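PDB 6EKR: type ii site-specific deoxyribonuclease, which probably cuts double-stranded DNA at a specific site as a type IIP restriction endonuclease of the PD-(D/E)xK nuclease class. Local coordinates for residues 3-8 against 27-32; 89-95 against 146-150; 223-229 against 260-266. The protein carries 2 engineered substitutions. The contacts are given in a common frame with arbitrary orientation. Residue numbers count along the deposited sequence, not the author numbering.

Overall arrangement
The three contacts show how chemistry follows depth in an alpha/beta fold. Contact 3 is the core example: two adjacent parallel strands of the mixed five-stranded sheet, joined by main-chain hydrogen bonds, with the contact's centre about 9 Å from the centre of the chain. Contacts 1 and 2 lie in the helical part, each centred about 18 Å out and only partly buried, and neither has a clear hydrogen bond between its segments. They use four different helices, yet Val28 of contact 1 leans on helix 132-148, which carries part of contact 2. Both combine buried apolar groups with a polar outer side. Helix 101-125 borders all three; helix 286-298 borders contacts 2 and 3.

Contact 1. Residues 3-8 against 27-32; sequences ILKEKI and QVIEHA
Val28 lies against the turn formed by Leu4, Lys7 and Ile8: its CG1 is 3.5 Å from CG1 of Ile8 and 4.0 Å from CD1 of Leu4, while its CG2 rests 3.4 Å from the carbonyl O of Lys7. Both segments are regular alpha helix, with axes 9.4 Å apart at closest approach and directions at 167°, so they run nearly antiparallel. The register is set by Lys7 and Val28, whose CA atoms are 5.9 Å apart. One turn along, Leu4 (chi1 t, chi2 p) brings CD1 to 3.8 Å from CB of Ala32 and also to 3.8 Å from CD2 of His31, meeting that imidazole at its edge. His31 (chi1 t) points across the interface, where CG2 of Ile3 comes to 3.7 Å from its CE1. Lys7 is extended beyond chi1, which places its NZ 3.0 Å from His31 ND1. The two helices form the N-terminal antiparallel helical hairpin, Leu4, Ile8, Val28 and Ala32 on its buried side, Lys7 and His31 on the more open one. The buried side faces helix 101-125, where Leu4 and Ile8 touch Phe122, and helix 132-148, where Val28 meets Phe136.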
ATOM      1  N   ILE A   3     -23.055  -6.732  20.502  1.00 75.29           N
ATOM      2  CA  ILE A   3     -23.710  -5.501  20.881  1.00 73.31           C
ATOM      3  C   ILE A   3     -22.782  -4.336  20.586  1.00 71.79           C
ATOM      4  O   ILE A   3     -23.242  -3.216  20.358  1.00 71.72           O
ATOM      5  CB  ILE A   3     -24.020  -5.507  22.401  1.00 73.46           C
ATOM      6  CG1 ILE A   3     -24.821  -6.760  22.800  1.00 73.41           C
ATOM      7  CG2 ILE A   3     -24.757  -4.237  22.820  1.00 73.55           C
ATOM      8  CD1 ILE A   3     -23.995  -8.035  22.991  1.00 73.24           C
ATOM      9  N   LEU A   4     -21.477  -4.606  20.588  1.00 69.82           N
ATOM     10  CA  LEU A   4     -20.481  -3.569  20.348  1.00 67.97           C
ATOM     11  C   LEU A   4     -20.521  -3.057  18.905  1.00 66.97           C
ATOM     12  O   LEU A   4     -20.518  -1.842  18.689  1.00 66.59           O
ATOM     13  CB  LEU A   4     -19.080  -4.051  20.739  1.00 67.79           C
ATOM     14  CG  LEU A   4     -17.922  -3.062  20.572  1.00 66.71           C
ATOM     15  CD1 LEU A   4     -17.949  -1.955  21.624  1.00 65.32           C
ATOM     16  CD2 LEU A   4     -16.616  -3.810  20.598  1.00 65.20           C
ATOM     17  N   LYS A   5     -20.574  -3.982  17.941  1.00 65.79           N
ATOM     18  CA  LYS A   5     -20.694  -3.649  16.516  1.00 64.96           C
ATOM     19  C   LYS A   5     -21.942  -2.809  16.236  1.00 64.14           C
ATOM     20  O   LYS A   5     -21.862  -1.733  15.638  1.00 63.89           O
ATOM     21  CB  LYS A   5     -20.724  -4.916  15.654  1.00 65.12           C
ATOM     22  CG  LYS A   5     -20.379  -4.666  14.180  1.00 66.49           C
ATOM     23  CD  LYS A   5     -21.129  -5.613  13.232  1.00 68.62           C
ATOM     24  CE  LYS A   5     -21.080  -5.102  11.775  1.00 69.20           C
ATOM     25  NZ  LYS A   5     -22.098  -5.733  10.874  1.00 68.39           N
ATOM     26  N   GLU A   6     -23.090  -3.314  16.680  1.00 63.17           N
ATOM     27  CA  GLU A   6     -24.344  -2.601  16.562  1.00 62.62           C
ATOM     28  C   GLU A   6     -24.144  -1.178  17.082  1.00 61.21           C
ATOM     29  O   GLU A   6     -24.514  -0.209  16.413  1.00 61.17           O
ATOM     30  CB  GLU A   6     -25.444  -3.346  17.330  1.00 62.51           C
ATOM     31  CG  GLU A   6     -26.790  -2.619  17.445  1.00 64.09           C
ATOM     32  CD  GLU A   6     -27.611  -3.051  18.682  1.00 64.88           C
ATOM     33  OE1 GLU A   6     -27.008  -3.407  19.734  1.00 67.26           O
ATOM     34  OE2 GLU A   6     -28.868  -3.026  18.602  1.00 67.57           O
ATOM     35  N   LYS A   7     -23.520  -1.058  18.252  1.00 59.92           N
ATOM     36  CA  LYS A   7     -23.296   0.247  18.876  1.00 58.50           C
ATOM     37  C   LYS A   7     -22.367   1.168  18.086  1.00 57.43           C
ATOM     38  O   LYS A   7     -22.612   2.372  18.024  1.00 57.04           O
ATOM     39  CB  LYS A   7     -22.819   0.088  20.311  1.00 58.51           C
ATOM     40  CG  LYS A   7     -23.952  -0.058  21.292  1.00 58.47           C
ATOM     41  CD  LYS A   7     -23.420  -0.277  22.683  1.00 58.90           C
ATOM     42  CE  LYS A   7     -24.536  -0.574  23.657  1.00 60.00           C
ATOM     43  NZ  LYS A   7     -23.989  -0.793  25.029  1.00 61.18           N
ATOM     44  N   ILE A   8     -21.319   0.605  17.487  1.00 56.10           N
ATOM     45  CA  ILE A   8     -20.452   1.379  16.606  1.00 55.37           C
ATOM     46  C   ILE A   8     -21.220   1.846  15.369  1.00 55.23           C
ATOM     47  O   ILE A   8     -21.151   3.027  14.994  1.00 55.08           O
ATOM     48  CB  ILE A   8     -19.174   0.604  16.192  1.00 55.27           C
ATOM     49  CG1 ILE A   8     -18.295   0.362  17.414  1.00 54.63           C
ATOM     50  CG2 ILE A   8     -18.354   1.407  15.183  1.00 54.80           C
ATOM     51  CD1 ILE A   8     -17.339  -0.774  17.267  1.00 53.72           C
ATOM     52  N   GLN A  27     -20.983   6.067  24.071  1.00 50.17           N
ATOM     53  CA  GLN A  27     -21.659   4.810  24.376  1.00 50.38           C
ATOM     54  C   GLN A  27     -20.880   3.574  23.897  1.00 49.99           C
ATOM     55  O   GLN A  27     -20.990   2.497  24.482  1.00 50.10           O
ATOM     56  CB  GLN A  27     -23.049   4.820  23.743  1.00 50.75           C
ATOM     57  CG  GLN A  27     -24.104   4.082  24.532  1.00 52.98           C
ATOM     58  CD  GLN A  27     -24.813   4.987  25.515  1.00 55.66           C
ATOM     59  OE1 GLN A  27     -25.513   5.919  25.119  1.00 56.47           O
ATOM     60  NE2 GLN A  27     -24.641   4.712  26.810  1.00 57.30           N
ATOM     61  N   VAL A  28     -20.098   3.730  22.834  1.00 49.68           N
ATOM     62  CA  VAL A  28     -19.231   2.656  22.359  1.00 49.33           C
ATOM     63  C   VAL A  28     -18.053   2.471  23.309  1.00 49.42           C
ATOM     64  O   VAL A  28     -17.656   1.337  23.615  1.00 49.44           O
ATOM     65  CB  VAL A  28     -18.721   2.912  20.928  1.00 49.24           C
ATOM     66  CG1 VAL A  28     -17.650   1.899  20.542  1.00 48.93           C
ATOM     67  CG2 VAL A  28     -19.865   2.855  19.954  1.00 48.56           C
ATOM     68  N   ILE A  29     -17.505   3.587  23.784  1.00 49.45           N
ATOM     69  CA  ILE A  29     -16.413   3.531  24.749  1.00 49.42           C
ATOM     70  C   ILE A  29     -16.889   2.883  26.042  1.00 49.66           C
ATOM     71  O   ILE A  29     -16.276   1.919  26.514  1.00 50.01           O
ATOM     72  CB  ILE A  29     -15.783   4.905  25.021  1.00 49.14           C
ATOM     73  CG1 ILE A  29     -15.290   5.525  23.712  1.00 48.33           C
ATOM     74  CG2 ILE A  29     -14.602   4.731  25.947  1.00 49.40           C
ATOM     75  CD1 ILE A  29     -15.173   7.028  23.728  1.00 47.68           C
ATOM     76  N   GLU A  30     -17.995   3.381  26.584  0.50 49.74           N
ATOM     77  CA  GLU A  30     -18.573   2.817  27.792  0.50 49.98           C
ATOM     78  C   GLU A  30     -18.632   1.301  27.700  0.50 50.38           C
ATOM     79  O   GLU A  30     -18.191   0.603  28.601  0.50 50.13           O
ATOM     80  CB  GLU A  30     -19.965   3.391  28.035  0.50 49.83           C
ATOM     81  CG  GLU A  30     -20.720   2.738  29.181  0.50 49.78           C
ATOM     82  CD  GLU A  30     -21.839   3.606  29.720  0.50 49.85           C
ATOM     83  OE1 GLU A  30     -21.779   4.842  29.543  0.50 49.93           O
ATOM     84  OE2 GLU A  30     -22.777   3.049  30.329  0.50 49.71           O
ATOM     85  N   HIS A  31     -19.139   0.808  26.579  1.00 51.36           N
ATOM     86  CA  HIS A  31     -19.444  -0.613  26.415  1.00 52.26           C
ATOM     87  C   HIS A  31     -18.226  -1.481  26.147  1.00 52.34           C
ATOM     88  O   HIS A  31     -18.184  -2.631  26.580  1.00 52.49           O
ATOM     89  CB  HIS A  31     -20.488  -0.811  25.310  1.00 52.78           C
ATOM     90  CG  HIS A  31     -20.887  -2.242  25.094  1.00 54.35           C
ATOM     91  ND1 HIS A  31     -21.946  -2.830  25.756  1.00 55.90           N
ATOM     92  CD2 HIS A  31     -20.371  -3.199  24.285  1.00 54.70           C
ATOM     93  CE1 HIS A  31     -22.066  -4.085  25.361  1.00 56.27           C
ATOM     94  NE2 HIS A  31     -21.118  -4.337  24.475  1.00 55.80           N
ATOM     95  N   ALA A  32     -17.250  -0.949  25.421  1.00 52.59           N
ATOM     96  CA  ALA A  32     -16.028  -1.700  25.153  1.00 52.82           C
ATOM     97  C   ALA A  32     -15.230  -1.872  26.442  1.00 53.09           C
ATOM     98  O   ALA A  32     -14.678  -2.952  26.699  1.00 52.76           O
ATOM     99  CB  ALA A  32     -15.193  -1.010  24.093  1.00 52.91           C
TER

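Contact 2. Residues 89-95 against 146-150; sequences NESLRDI and KWMIP
The indole of Trp147 (chi1 m, chi2 -26°) is the main bump of this contact, and Asn89 and Leu92 form the hollow that receives it. Segment 89-95 begins in helix 78-91 and has left the helical course by Asp94 (phi/psi -123/61); segment 146-150 ends helix 132-148, Ile149 being first to leave helical angles. The register is set by Leu92 and Met148, CA atoms 5.1 Å apart. Asn89 (chi1 t) sets OD1 over one face of the indole, 3.3 Å from CD2, while CD1 of Leu92 (m, t) meets the ring edge 4.0 Å from CE3. Arg93 starts away from the partner but bends back through chi2 p to the side chain's base, bringing NH1 to 3.3 Å from CB of Trp147 and one guanidinium face over the Trp147 carbonyl O. Selenomethionine Met148, its CA-to-CB bond sideways, sets CG in the notch of Leu92 and Ile95 (CG to Ile95 CG2 4.1 Å, SE to Leu92 CD2 4.0 Å) while its tip leads away. Leu290 of helix 286-298 touches both Leu92 and Met148. With no hydrogen bond between them, the two segments meet by shape and apolar packing, amide and guanidinium groups lying against the tryptophan.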
ATOM      1  N   ASN A  89     -12.337  16.311  28.972  1.00 62.01           N
ATOM      2  CA  ASN A  89     -13.365  17.033  28.231  1.00 63.00           C
ATOM      3  C   ASN A  89     -13.407  18.529  28.545  1.00 63.56           C
ATOM      4  O   ASN A  89     -13.566  19.347  27.637  1.00 63.66           O
ATOM      5  CB  ASN A  89     -14.734  16.386  28.482  1.00 63.15           C
ATOM      6  CG  ASN A  89     -15.845  16.987  27.633  1.00 63.28           C
ATOM      7  OD1 ASN A  89     -15.620  17.443  26.513  1.00 63.54           O
ATOM      8  ND2 ASN A  89     -17.063  16.967  28.165  1.00 63.76           N
ATOM      9  N   GLU A  90     -13.266  18.877  29.824  1.00 64.30           N
ATOM     10  CA  GLU A  90     -13.303  20.280  30.256  1.00 65.10           C
ATOM     11  C   GLU A  90     -12.024  21.044  29.962  1.00 65.23           C
ATOM     12  O   GLU A  90     -12.059  22.259  29.767  1.00 65.51           O
ATOM     13  CB  GLU A  90     -13.655  20.400  31.737  1.00 65.22           C
ATOM     14  CG  GLU A  90     -15.137  20.583  31.984  1.00 67.07           C
ATOM     15  CD  GLU A  90     -15.647  19.806  33.188  1.00 68.86           C
ATOM     16  OE1 GLU A  90     -14.833  19.173  33.902  1.00 69.09           O
ATOM     17  OE2 GLU A  90     -16.878  19.827  33.409  1.00 69.82           O
ATOM     18  N   SER A  91     -10.899  20.337  29.934  1.00 65.43           N
ATOM     19  CA  SER A  91      -9.623  20.968  29.631  1.00 65.49           C
ATOM     20  C   SER A  91      -9.526  21.393  28.159  1.00 65.79           C
ATOM     21  O   SER A  91      -8.856  22.381  27.845  1.00 66.10           O
ATOM     22  CB  SER A  91      -8.458  20.072  30.039  1.00 65.33           C
ATOM     23  OG  SER A  91      -8.621  18.765  29.533  1.00 65.46           O
ATOM     24  N   LEU A  92     -10.212  20.674  27.267  1.00 65.77           N
ATOM     25  CA  LEU A  92     -10.281  21.071  25.857  1.00 66.02           C
ATOM     26  C   LEU A  92     -10.956  22.439  25.630  1.00 66.79           C
ATOM     27  O   LEU A  92     -10.616  23.143  24.679  1.00 66.75           O
ATOM     28  CB  LEU A  92     -10.963  19.992  25.017  1.00 65.69           C
ATOM     29  CG  LEU A  92     -10.320  18.603  24.969  1.00 64.99           C
ATOM     30  CD1 LEU A  92     -11.326  17.538  24.561  1.00 63.13           C
ATOM     31  CD2 LEU A  92      -9.112  18.593  24.040  1.00 64.78           C
ATOM     32  N   ARG A  93     -11.895  22.812  26.504  1.00 67.76           N
ATOM     33  CA  ARG A  93     -12.546  24.135  26.450  1.00 68.76           C
ATOM     34  C   ARG A  93     -11.597  25.297  26.766  1.00 68.86           C
ATOM     35  O   ARG A  93     -11.742  26.395  26.223  1.00 68.75           O
ATOM     36  CB  ARG A  93     -13.754  24.195  27.393  1.00 69.24           C
ATOM     37  CG  ARG A  93     -15.109  23.863  26.739  1.00 71.13           C
ATOM     38  CD  ARG A  93     -15.392  22.360  26.716  1.00 73.56           C
ATOM     39  NE  ARG A  93     -16.748  22.060  26.250  1.00 75.55           N
ATOM     40  CZ  ARG A  93     -17.089  20.953  25.593  1.00 76.65           C
ATOM     41  NH1 ARG A  93     -16.168  20.036  25.308  1.00 77.06           N
ATOM     42  NH2 ARG A  93     -18.349  20.764  25.209  1.00 76.16           N
ATOM     43  N   ASP A  94     -10.641  25.052  27.656  1.00 69.11           N
ATOM     44  CA  ASP A  94      -9.605  26.035  27.969  1.00 69.34           C
ATOM     45  C   ASP A  94      -8.196  25.468  27.722  1.00 68.98           C
ATOM     46  O   ASP A  94      -7.372  25.354  28.638  1.00 68.85           O
ATOM     47  CB  ASP A  94      -9.773  26.614  29.393  1.00 69.61           C
ATOM     48  CG  ASP A  94      -9.944  25.536  30.469  1.00 70.76           C
ATOM     49  OD1 ASP A  94      -9.844  24.327  30.160  1.00 72.37           O
ATOM     50  OD2 ASP A  94     -10.183  25.901  31.639  1.00 71.78           O
ATOM     51  N   ILE A  95      -7.944  25.102  26.467  1.00 68.59           N
ATOM     52  CA  ILE A  95      -6.620  24.647  26.040  1.00 67.94           C
ATOM     53  C   ILE A  95      -5.770  25.842  25.618  1.00 67.69           C
ATOM     54  O   ILE A  95      -4.543  25.794  25.717  1.00 67.75           O
ATOM     55  CB  ILE A  95      -6.691  23.571  24.914  1.00 67.83           C
ATOM     56  CG1 ILE A  95      -5.292  23.057  24.564  1.00 67.57           C
ATOM     57  CG2 ILE A  95      -7.406  24.113  23.681  1.00 67.58           C
ATOM     58  CD1 ILE A  95      -5.270  21.870  23.630  1.00 67.69           C
ATOM     59  N   LYS A 146     -14.083  18.282  17.731  1.00 52.52           N
ATOM     60  CA  LYS A 146     -15.275  19.118  17.657  1.00 53.91           C
ATOM     61  C   LYS A 146     -15.547  19.823  18.976  1.00 54.46           C
ATOM     62  O   LYS A 146     -16.074  20.927  19.000  1.00 54.54           O
ATOM     63  CB  LYS A 146     -16.485  18.278  17.262  1.00 54.11           C
ATOM     64  CG  LYS A 146     -17.745  19.078  17.039  1.00 55.49           C
ATOM     65  CD  LYS A 146     -17.734  19.752  15.684  1.00 58.52           C
ATOM     66  CE  LYS A 146     -19.073  20.394  15.387  1.00 59.87           C
ATOM     67  NZ  LYS A 146     -19.150  20.886  13.990  1.00 60.92           N
ATOM     68  N   TRP A 147     -15.193  19.174  20.075  1.00 55.43           N
ATOM     69  CA  TRP A 147     -15.342  19.776  21.385  1.00 56.37           C
ATOM     70  C   TRP A 147     -14.389  20.945  21.507  1.00 57.36           C
ATOM     71  O   TRP A 147     -14.704  21.965  22.111  1.00 57.40           O
ATOM     72  CB  TRP A 147     -15.006  18.769  22.479  1.00 55.97           C
ATOM     73  CG  TRP A 147     -16.071  17.771  22.756  1.00 55.47           C
ATOM     74  CD1 TRP A 147     -17.407  17.923  22.554  1.00 55.07           C
ATOM     75  CD2 TRP A 147     -15.895  16.472  23.323  1.00 54.82           C
ATOM     76  NE1 TRP A 147     -18.075  16.792  22.945  1.00 54.86           N
ATOM     77  CE2 TRP A 147     -17.168  15.886  23.424  1.00 54.72           C
ATOM     78  CE3 TRP A 147     -14.784  15.745  23.753  1.00 54.59           C
ATOM     79  CZ2 TRP A 147     -17.359  14.608  23.932  1.00 55.51           C
ATOM     80  CZ3 TRP A 147     -14.977  14.479  24.254  1.00 55.20           C
ATOM     81  CH2 TRP A 147     -16.252  13.923  24.342  1.00 55.43           C
HETATM   82  N   MSE A 148     -13.210  20.773  20.926  1.00 58.57           N
HETATM   83  CA  MSE A 148     -12.104  21.694  21.114  1.00 60.40           C
HETATM   84  C   MSE A 148     -12.225  22.969  20.299  1.00 60.10           C
HETATM   85  O   MSE A 148     -12.297  24.059  20.855  1.00 60.78           O
HETATM   86  CB  MSE A 148     -10.800  20.995  20.772  1.00 59.99           C
HETATM   87  CG  MSE A 148      -9.576  21.765  21.170  1.00 61.48           C
HETATM   88 SE   MSE A 148      -8.017  20.716  20.800  1.00 64.77          SE
HETATM   89  CE  MSE A 148      -8.165  20.652  18.872  1.00 62.64           C
ATOM     90  N   ILE A 149     -12.224  22.834  18.983  1.00 59.96           N
ATOM     91  CA  ILE A 149     -12.331  23.989  18.109  1.00 59.82           C
ATOM     92  C   ILE A 149     -13.680  23.956  17.427  1.00 60.09           C
ATOM     93  O   ILE A 149     -13.760  23.684  16.237  1.00 60.29           O
ATOM     94  CB  ILE A 149     -11.245  23.964  17.028  1.00 59.66           C
ATOM     95  CG1 ILE A 149     -11.321  22.653  16.246  1.00 59.36           C
ATOM     96  CG2 ILE A 149      -9.875  24.131  17.646  1.00 59.29           C
ATOM     97  CD1 ILE A 149     -10.194  22.448  15.273  1.00 59.47           C
ATOM     98  N   PRO A 150     -14.748  24.219  18.169  1.00 60.22           N
ATOM     99  CA  PRO A 150     -16.077  24.007  17.582  1.00 60.33           C
ATOM    100  C   PRO A 150     -16.519  25.078  16.587  1.00 60.65           C
ATOM    101  O   PRO A 150     -17.652  25.038  16.123  1.00 60.52           O
ATOM    102  CB  PRO A 150     -17.013  24.057  18.796  1.00 60.30           C
ATOM    103  CG  PRO A 150     -16.135  24.126  19.996  1.00 60.32           C
ATOM    104  CD  PRO A 150     -14.848  24.686  19.560  1.00 60.28           C
TER

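Contact 3. Residues 223-229 against 260-266; sequences FSFLACI and LSGMYYC
Leu226 (chi1 t, chi2 p) occupies the apolar centre, its CD2 lying 4.2 Å from CG of selenomethionine Met263 and 4.3 Å from CD1 of Leu260. On the opposite face, Phe225 CD1 packs 3.9 Å from Tyr264 CE2, and Ser261 CB sits over the Phe225 ring, 3.7 Å from its centroid, in a CH-pi contact. The strands run parallel, crossing at -18° with axes 4.8 Å apart; Leu226 pairs with Met263 and Ala227 with Tyr264. Main-chain hydrogen bonds join Ser261 N to Ser224 O (2.8 Å), Leu226 N to Gly262 O (3.0 Å), Tyr264 N to Leu226 O (2.7 Å) and Cys228 N to Tyr264 O (2.8 Å). The two strands are neighbours in the mixed sheet, consistent with the PD-(D/E)xK nuclease fold, and helix 247-257 lies in the connection between them. Beyond, Cys228 SG makes an oblique sulfur-aromatic contact with Tyr265, 4.7 Å from the ring centroid. At the polar edge, Ser224 OG is hydrogen-bonded to Gln210, Tyr264 OH to Asp292 and Tyr265 OH to Glu231.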
ATOM      1  N   PHE A 223      -2.337  21.444   5.011  1.00 48.26           N
ATOM      2  CA  PHE A 223      -1.270  21.028   5.902  1.00 47.45           C
ATOM      3  C   PHE A 223      -1.682  19.721   6.548  1.00 46.93           C
ATOM      4  O   PHE A 223      -2.783  19.603   7.093  1.00 46.99           O
ATOM      5  CB  PHE A 223      -0.997  22.106   6.965  1.00 47.53           C
ATOM      6  CG  PHE A 223      -0.568  23.436   6.391  1.00 47.10           C
ATOM      7  CD1 PHE A 223       0.781  23.741   6.245  1.00 47.00           C
ATOM      8  CD2 PHE A 223      -1.512  24.383   6.003  1.00 47.40           C
ATOM      9  CE1 PHE A 223       1.187  24.969   5.723  1.00 47.31           C
ATOM     10  CE2 PHE A 223      -1.121  25.610   5.473  1.00 47.40           C
ATOM     11  CZ  PHE A 223       0.236  25.903   5.336  1.00 47.80           C
ATOM     12  N   SER A 224      -0.799  18.736   6.472  1.00 46.30           N
ATOM     13  CA  SER A 224      -1.124  17.384   6.904  1.00 45.57           C
ATOM     14  C   SER A 224      -0.500  17.084   8.242  1.00 45.38           C
ATOM     15  O   SER A 224       0.695  17.309   8.437  1.00 45.78           O
ATOM     16  CB  SER A 224      -0.651  16.357   5.881  1.00 45.21           C
ATOM     17  OG  SER A 224      -1.389  16.456   4.676  1.00 45.08           O
ATOM     18  N   PHE A 225      -1.317  16.588   9.166  1.00 44.90           N
ATOM     19  CA  PHE A 225      -0.836  16.118  10.449  1.00 44.33           C
ATOM     20  C   PHE A 225      -1.272  14.683  10.569  1.00 44.40           C
ATOM     21  O   PHE A 225      -2.462  14.383  10.445  1.00 44.61           O
ATOM     22  CB  PHE A 225      -1.459  16.904  11.592  1.00 44.08           C
ATOM     23  CG  PHE A 225      -1.210  18.376  11.544  1.00 43.74           C
ATOM     24  CD1 PHE A 225      -0.405  18.976  12.500  1.00 43.40           C
ATOM     25  CD2 PHE A 225      -1.821  19.177  10.581  1.00 43.74           C
ATOM     26  CE1 PHE A 225      -0.194  20.359  12.492  1.00 43.29           C
ATOM     27  CE2 PHE A 225      -1.608  20.546  10.558  1.00 44.04           C
ATOM     28  CZ  PHE A 225      -0.794  21.143  11.524  1.00 43.52           C
ATOM     29  N   LEU A 226      -0.317  13.802  10.838  1.00 44.29           N
ATOM     30  CA  LEU A 226      -0.570  12.374  10.878  1.00 44.26           C
ATOM     31  C   LEU A 226      -0.794  11.869  12.296  1.00 44.13           C
ATOM     32  O   LEU A 226       0.072  12.015  13.160  1.00 44.00           O
ATOM     33  CB  LEU A 226       0.606  11.649  10.226  1.00 44.35           C
ATOM     34  CG  LEU A 226       0.540  10.153   9.928  1.00 45.15           C
ATOM     35  CD1 LEU A 226      -0.812   9.743   9.367  1.00 46.28           C
ATOM     36  CD2 LEU A 226       1.646   9.804   8.953  1.00 44.70           C
ATOM     37  N   ALA A 227      -1.955  11.257  12.523  1.00 44.33           N
ATOM     38  CA  ALA A 227      -2.317  10.721  13.840  1.00 44.63           C
ATOM     39  C   ALA A 227      -2.345   9.198  13.849  1.00 44.98           C
ATOM     40  O   ALA A 227      -3.064   8.589  13.065  1.00 45.22           O
ATOM     41  CB  ALA A 227      -3.662  11.266  14.287  1.00 44.34           C
ATOM     42  N   CYS A 228      -1.564   8.597  14.746  1.00 45.22           N
ATOM     43  CA  CYS A 228      -1.505   7.148  14.894  1.00 45.70           C
ATOM     44  C   CYS A 228      -1.610   6.718  16.352  1.00 45.55           C
ATOM     45  O   CYS A 228      -1.635   7.555  17.247  1.00 45.96           O
ATOM     46  CB  CYS A 228      -0.213   6.613  14.293  1.00 45.63           C
ATOM     47  SG  CYS A 228      -0.031   6.957  12.541  1.00 48.79           S
ATOM     48  N   ILE A 229      -1.669   5.413  16.587  1.00 45.35           N
ATOM     49  CA  ILE A 229      -1.674   4.884  17.939  1.00 45.36           C
ATOM     50  C   ILE A 229      -0.290   4.348  18.286  1.00 45.83           C
ATOM     51  O   ILE A 229       0.282   4.705  19.313  1.00 45.89           O
ATOM     52  CB  ILE A 229      -2.775   3.787  18.134  1.00 45.44           C
ATOM     53  CG1 ILE A 229      -4.184   4.371  17.929  1.00 44.31           C
ATOM     54  CG2 ILE A 229      -2.646   3.078  19.493  1.00 44.16           C
ATOM     55  CD1 ILE A 229      -4.461   5.640  18.682  1.00 43.27           C
ATOM     56  N   LEU A 260       5.039  17.020   5.615  1.00 52.70           N
ATOM     57  CA  LEU A 260       3.933  17.014   6.570  1.00 52.19           C
ATOM     58  C   LEU A 260       4.323  17.820   7.799  1.00 52.53           C
ATOM     59  O   LEU A 260       5.507  17.910   8.149  1.00 52.56           O
ATOM     60  CB  LEU A 260       3.554  15.592   6.997  1.00 51.56           C
ATOM     61  CG  LEU A 260       3.375  14.502   5.949  1.00 50.31           C
ATOM     62  CD1 LEU A 260       2.953  13.238   6.645  1.00 49.37           C
ATOM     63  CD2 LEU A 260       2.371  14.895   4.875  1.00 48.73           C
ATOM     64  N   SER A 261       3.318  18.387   8.458  1.00 52.70           N
ATOM     65  CA  SER A 261       3.539  19.261   9.588  1.00 53.05           C
ATOM     66  C   SER A 261       3.957  18.494  10.828  1.00 53.72           C
ATOM     67  O   SER A 261       4.686  19.018  11.674  1.00 53.99           O
ATOM     68  CB  SER A 261       2.287  20.059   9.864  1.00 52.76           C
ATOM     69  OG  SER A 261       1.989  20.857   8.739  1.00 53.50           O
ATOM     70  N   GLY A 262       3.509  17.250  10.935  1.00 54.29           N
ATOM     71  CA  GLY A 262       3.829  16.454  12.103  1.00 54.94           C
ATOM     72  C   GLY A 262       3.364  15.022  12.031  1.00 55.61           C
ATOM     73  O   GLY A 262       2.510  14.671  11.213  1.00 55.37           O
HETATM   74  N   MSE A 263       3.962  14.211  12.904  1.00 56.19           N
HETATM   75  CA  MSE A 263       3.630  12.812  13.109  1.00 57.71           C
HETATM   76  C   MSE A 263       3.331  12.589  14.582  1.00 55.57           C
HETATM   77  O   MSE A 263       4.126  12.956  15.453  1.00 55.80           O
HETATM   78  CB  MSE A 263       4.812  11.941  12.713  1.00 57.36           C
HETATM   79  CG  MSE A 263       4.735  11.370  11.306  1.00 60.27           C
HETATM   80 SE   MSE A 263       6.379  10.373  10.888  1.00 65.13          SE
HETATM   81  CE  MSE A 263       6.795   9.685  12.677  1.00 63.62           C
ATOM     82  N   TYR A 264       2.189  11.982  14.874  1.00 53.86           N
ATOM     83  CA  TYR A 264       1.758  11.865  16.260  1.00 51.90           C
ATOM     84  C   TYR A 264       1.417  10.429  16.633  1.00 51.06           C
ATOM     85  O   TYR A 264       0.791   9.702  15.856  1.00 51.12           O
ATOM     86  CB  TYR A 264       0.591  12.824  16.528  1.00 51.55           C
ATOM     87  CG  TYR A 264       0.903  14.273  16.167  1.00 50.86           C
ATOM     88  CD1 TYR A 264       1.337  15.173  17.132  1.00 50.29           C
ATOM     89  CD2 TYR A 264       0.782  14.732  14.856  1.00 50.33           C
ATOM     90  CE1 TYR A 264       1.633  16.485  16.810  1.00 49.83           C
ATOM     91  CE2 TYR A 264       1.080  16.042  14.527  1.00 50.47           C
ATOM     92  CZ  TYR A 264       1.501  16.912  15.511  1.00 50.18           C
ATOM     93  OH  TYR A 264       1.793  18.213  15.194  1.00 50.00           O
ATOM     94  N   TYR A 265       1.857  10.022  17.820  1.00 49.70           N
ATOM     95  CA  TYR A 265       1.596   8.687  18.328  1.00 48.51           C
ATOM     96  C   TYR A 265       1.213   8.732  19.790  1.00 47.81           C
ATOM     97  O   TYR A 265       1.693   9.567  20.540  1.00 48.04           O
ATOM     98  CB  TYR A 265       2.834   7.806  18.207  1.00 48.42           C
ATOM     99  CG  TYR A 265       3.239   7.423  16.805  1.00 48.21           C
ATOM    100  CD1 TYR A 265       2.752   6.259  16.208  1.00 47.88           C
ATOM    101  CD2 TYR A 265       4.138   8.209  16.087  1.00 48.12           C
ATOM    102  CE1 TYR A 265       3.137   5.903  14.918  1.00 48.36           C
ATOM    103  CE2 TYR A 265       4.532   7.864  14.802  1.00 48.14           C
ATOM    104  CZ  TYR A 265       4.035   6.716  14.221  1.00 48.22           C
ATOM    105  OH  TYR A 265       4.439   6.391  12.951  1.00 47.63           O
ATOM    106  N   CYS A 266       0.344   7.819  20.191  1.00 46.98           N
ATOM    107  CA  CYS A 266       0.101   7.578  21.591  1.00 46.31           C
ATOM    108  C   CYS A 266       1.323   6.885  22.135  1.00 45.74           C
ATOM    109  O   CYS A 266       1.829   7.226  23.203  1.00 45.84           O
ATOM    110  CB  CYS A 266      -1.103   6.666  21.764  1.00 46.34           C
ATOM    111  SG  CYS A 266      -2.641   7.526  21.742  1.00 47.16           S
TER